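Local coordinates for segregation and condensation protein A (Bacillus subtilis, PDB 5H66) that acts as the kleisin subunit of the bacterial SMC condensin complex, where its C-terminal winged-helix domain probably binds an SMC head during chromosome condensation and segregation, at residues R27-D32 with F66-I71. Sequence-based numbering, arbitrary orientation.
Sequences RINFMD and FSDIYI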
loop_
_atom_site.group_PDB
_atom_site.type_symbol
_atom_site.label_atom_id
_atom_site.label_comp_id
_atom_site.label_asym_id
_atom_site.label_seq_id
_atom_site.Cartn_x
_atom_site.Cartn_y
_atom_site.Cartn_z
ATOM N N ARG C 27 27.949 27.863 -5.629
ATOM C CA ARG C 27 27.518 26.476 -5.496
ATOM C C ARG C 27 28.064 25.798 -4.247
ATOM O O ARG C 27 29.024 26.277 -3.633
ATOM C CB ARG C 27 27.971 25.678 -6.720
ATOM C CG ARG C 27 26.901 25.335 -7.729
ATOM C CD ARG C 27 27.517 24.462 -8.806
ATOM N NE ARG C 27 26.540 23.977 -9.773
ATOM C CZ ARG C 27 26.782 23.002 -10.644
ATOM N NH1 ARG C 27 27.970 22.408 -10.663
ATOM N NH2 ARG C 27 25.839 22.616 -11.493
ATOM N N ILE C 28 27.455 24.674 -3.880
ATOM C CA ILE C 28 28.028 23.727 -2.928
ATOM C C ILE C 28 27.513 22.341 -3.284
ATOM O O ILE C 28 26.309 22.148 -3.484
ATOM C CB ILE C 28 27.686 24.063 -1.462
ATOM C CG1 ILE C 28 26.283 24.659 -1.358
ATOM C CG2 ILE C 28 28.738 24.975 -0.846
ATOM C CD1 ILE C 28 25.830 24.899 0.061
ATOM N N ASN C 29 28.425 21.379 -3.384
ATOM C CA ASN C 29 28.021 19.985 -3.486
ATOM C C ASN C 29 27.414 19.541 -2.161
ATOM O O ASN C 29 27.902 19.903 -1.086
ATOM C CB ASN C 29 29.222 19.113 -3.850
ATOM C CG ASN C 29 28.841 17.673 -4.131
ATOM O OD1 ASN C 29 28.432 16.934 -3.234
ATOM N ND2 ASN C 29 28.980 17.262 -5.387
ATOM N N PHE C 30 26.329 18.766 -2.243
ATOM C CA PHE C 30 25.648 18.308 -1.035
ATOM C C PHE C 30 26.601 17.555 -0.114
ATOM O O PHE C 30 26.608 17.778 1.102
ATOM C CB PHE C 30 24.452 17.429 -1.415
ATOM C CG PHE C 30 23.714 16.854 -0.235
ATOM C CD1 PHE C 30 22.719 17.583 0.400
ATOM C CD2 PHE C 30 24.004 15.581 0.230
ATOM C CE1 PHE C 30 22.035 17.057 1.481
ATOM C CE2 PHE C 30 23.326 15.051 1.313
ATOM C CZ PHE C 30 22.338 15.790 1.937
ATOM N N MET C 31 27.424 16.670 -0.680
ATOM C CA MET C 31 28.370 15.903 0.120
ATOM C C MET C 31 29.406 16.793 0.795
ATOM O O MET C 31 30.039 16.365 1.766
ATOM C CB MET C 31 29.061 14.856 -0.753
ATOM C CG MET C 31 28.108 13.882 -1.434
ATOM S SD MET C 31 27.031 13.002 -0.282
ATOM C CE MET C 31 28.208 11.887 0.477
ATOM N N ASP C 32 29.592 18.018 0.303
ATOM C CA ASP C 32 30.551 18.950 0.881
ATOM C C ASP C 32 29.923 19.920 1.869
ATOM O O ASP C 32 30.657 20.560 2.630
ATOM C CB ASP C 32 31.253 19.744 -0.229
ATOM C CG ASP C 32 32.197 18.885 -1.046
ATOM O OD1 ASP C 32 32.875 18.020 -0.451
ATOM O OD2 ASP C 32 32.259 19.076 -2.282
ATOM N N PHE C 66 20.504 9.888 -8.007
ATOM C CA PHE C 66 21.726 9.551 -7.278
ATOM C C PHE C 66 22.969 10.219 -7.851
ATOM O O PHE C 66 24.088 9.884 -7.440
ATOM C CB PHE C 66 21.941 8.036 -7.203
ATOM C CG PHE C 66 20.726 7.278 -6.754
ATOM C CD1 PHE C 66 20.017 7.684 -5.632
ATOM C CD2 PHE C 66 20.287 6.166 -7.455
ATOM C CE1 PHE C 66 18.894 6.990 -5.215
ATOM C CE2 PHE C 66 19.166 5.467 -7.042
ATOM C CZ PHE C 66 18.469 5.879 -5.921
ATOM N N SER C 67 22.811 11.147 -8.791
ATOM C CA SER C 67 23.926 11.987 -9.188
ATOM C C SER C 67 24.167 13.053 -8.119
ATOM O O SER C 67 23.360 13.251 -7.209
ATOM C CB SER C 67 23.664 12.625 -10.553
ATOM O OG SER C 67 22.701 13.660 -10.467
ATOM N N ASP C 68 25.299 13.742 -8.232
ATOM C CA ASP C 68 25.639 14.763 -7.252
ATOM C C ASP C 68 24.595 15.876 -7.249
ATOM O O ASP C 68 23.986 16.194 -8.274
ATOM C CB ASP C 68 27.031 15.328 -7.536
ATOM C CG ASP C 68 28.143 14.405 -7.057
ATOM O OD1 ASP C 68 28.372 13.351 -7.691
ATOM O OD2 ASP C 68 28.787 14.729 -6.037
ATOM N N ILE C 69 24.377 16.454 -6.071
ATOM C CA ILE C 69 23.373 17.490 -5.856
ATOM C C ILE C 69 24.093 18.790 -5.529
ATOM O O ILE C 69 24.945 18.824 -4.631
ATOM C CB ILE C 69 22.399 17.107 -4.727
ATOM C CG1 ILE C 69 21.686 15.791 -5.055
ATOM C CG2 ILE C 69 21.393 18.226 -4.482
ATOM C CD1 ILE C 69 21.309 14.981 -3.839
ATOM N N TYR C 70 23.752 19.855 -6.250
ATOM C CA TYR C 70 24.386 21.155 -6.076
ATOM C C TYR C 70 23.386 22.135 -5.479
ATOM O O TYR C 70 22.241 22.222 -5.936
ATOM C CB TYR C 70 24.947 21.668 -7.405
ATOM C CG TYR C 70 26.005 20.742 -7.972
ATOM C CD1 TYR C 70 27.248 20.619 -7.358
ATOM C CD2 TYR C 70 25.752 19.967 -9.097
ATOM C CE1 TYR C 70 28.214 19.763 -7.860
ATOM C CE2 TYR C 70 26.712 19.108 -9.606
ATOM C CZ TYR C 70 27.941 19.009 -8.983
ATOM O OH TYR C 70 28.896 18.153 -9.486
ATOM N N ILE C 71 23.826 22.861 -4.454
ATOM C CA ILE C 71 22.977 23.728 -3.647
ATOM C C ILE C 71 23.398 25.174 -3.871
ATOM O O ILE C 71 24.596 25.483 -3.904
ATOM C CB ILE C 71 23.076 23.346 -2.155
ATOM C CG1 ILE C 71 22.434 21.981 -1.903
ATOM C CG2 ILE C 71 22.452 24.410 -1.271
ATOM C CD1 ILE C 71 23.350 20.973 -1.270
#
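Two good backbone hydrogen bonds and one weak one join the short, weakly bonded strand 28-29 to strand 69-73, antiparallel. Ile71 N donates to Ile28 O (2.8 Å), in the carbonyl plane. Phe30 N donates to Ile69 O (2.8 Å) and lies nearly along its C=O axis. The return bond from Ile28 N to Ile71 O is bent and weak. Asn29 and Tyr70 form the non-hydrogen-bonded pair between these bonds.

A cation-pi stack lies on the Asn29 and Tyr70 side. The extended Arg27 chain lays its guanidinium flat over a Tyr70 ring face, planes 6° apart. Arg27 CZ sits 3.8 Å from the ring centroid.

The Asn29 amide is bonded at both ends, which fixes its rotation. Its CG is anti to the backbone N (chi1 -173°). Asn29 ND2 gives a nearly straight bond to the anti lone pair of Asp68 OD2 (2.6 Å). Asn29 OD1 accepts from Met31 N (2.8 Å), an Asx turn that leads into helical backbone.

Ile28 and Ile71 meet on the other face, Ile28 CG1 to Ile71 CB at 3.6 Å. Next to them, Ile71 CD1 touches Phe30 CB (3.7 Å) and comes to the Phe30 ring edge.

The arrangement fits a winged helix, with the hairpin of strands 58-62 and 69-73, joined by loop 63-68, as its wing. Phe30 packs on helix 39-54, Ile28 and Ile71 reach Leu21 of helix 11-23, and strand 58-62 flanks 69-73 on its other side.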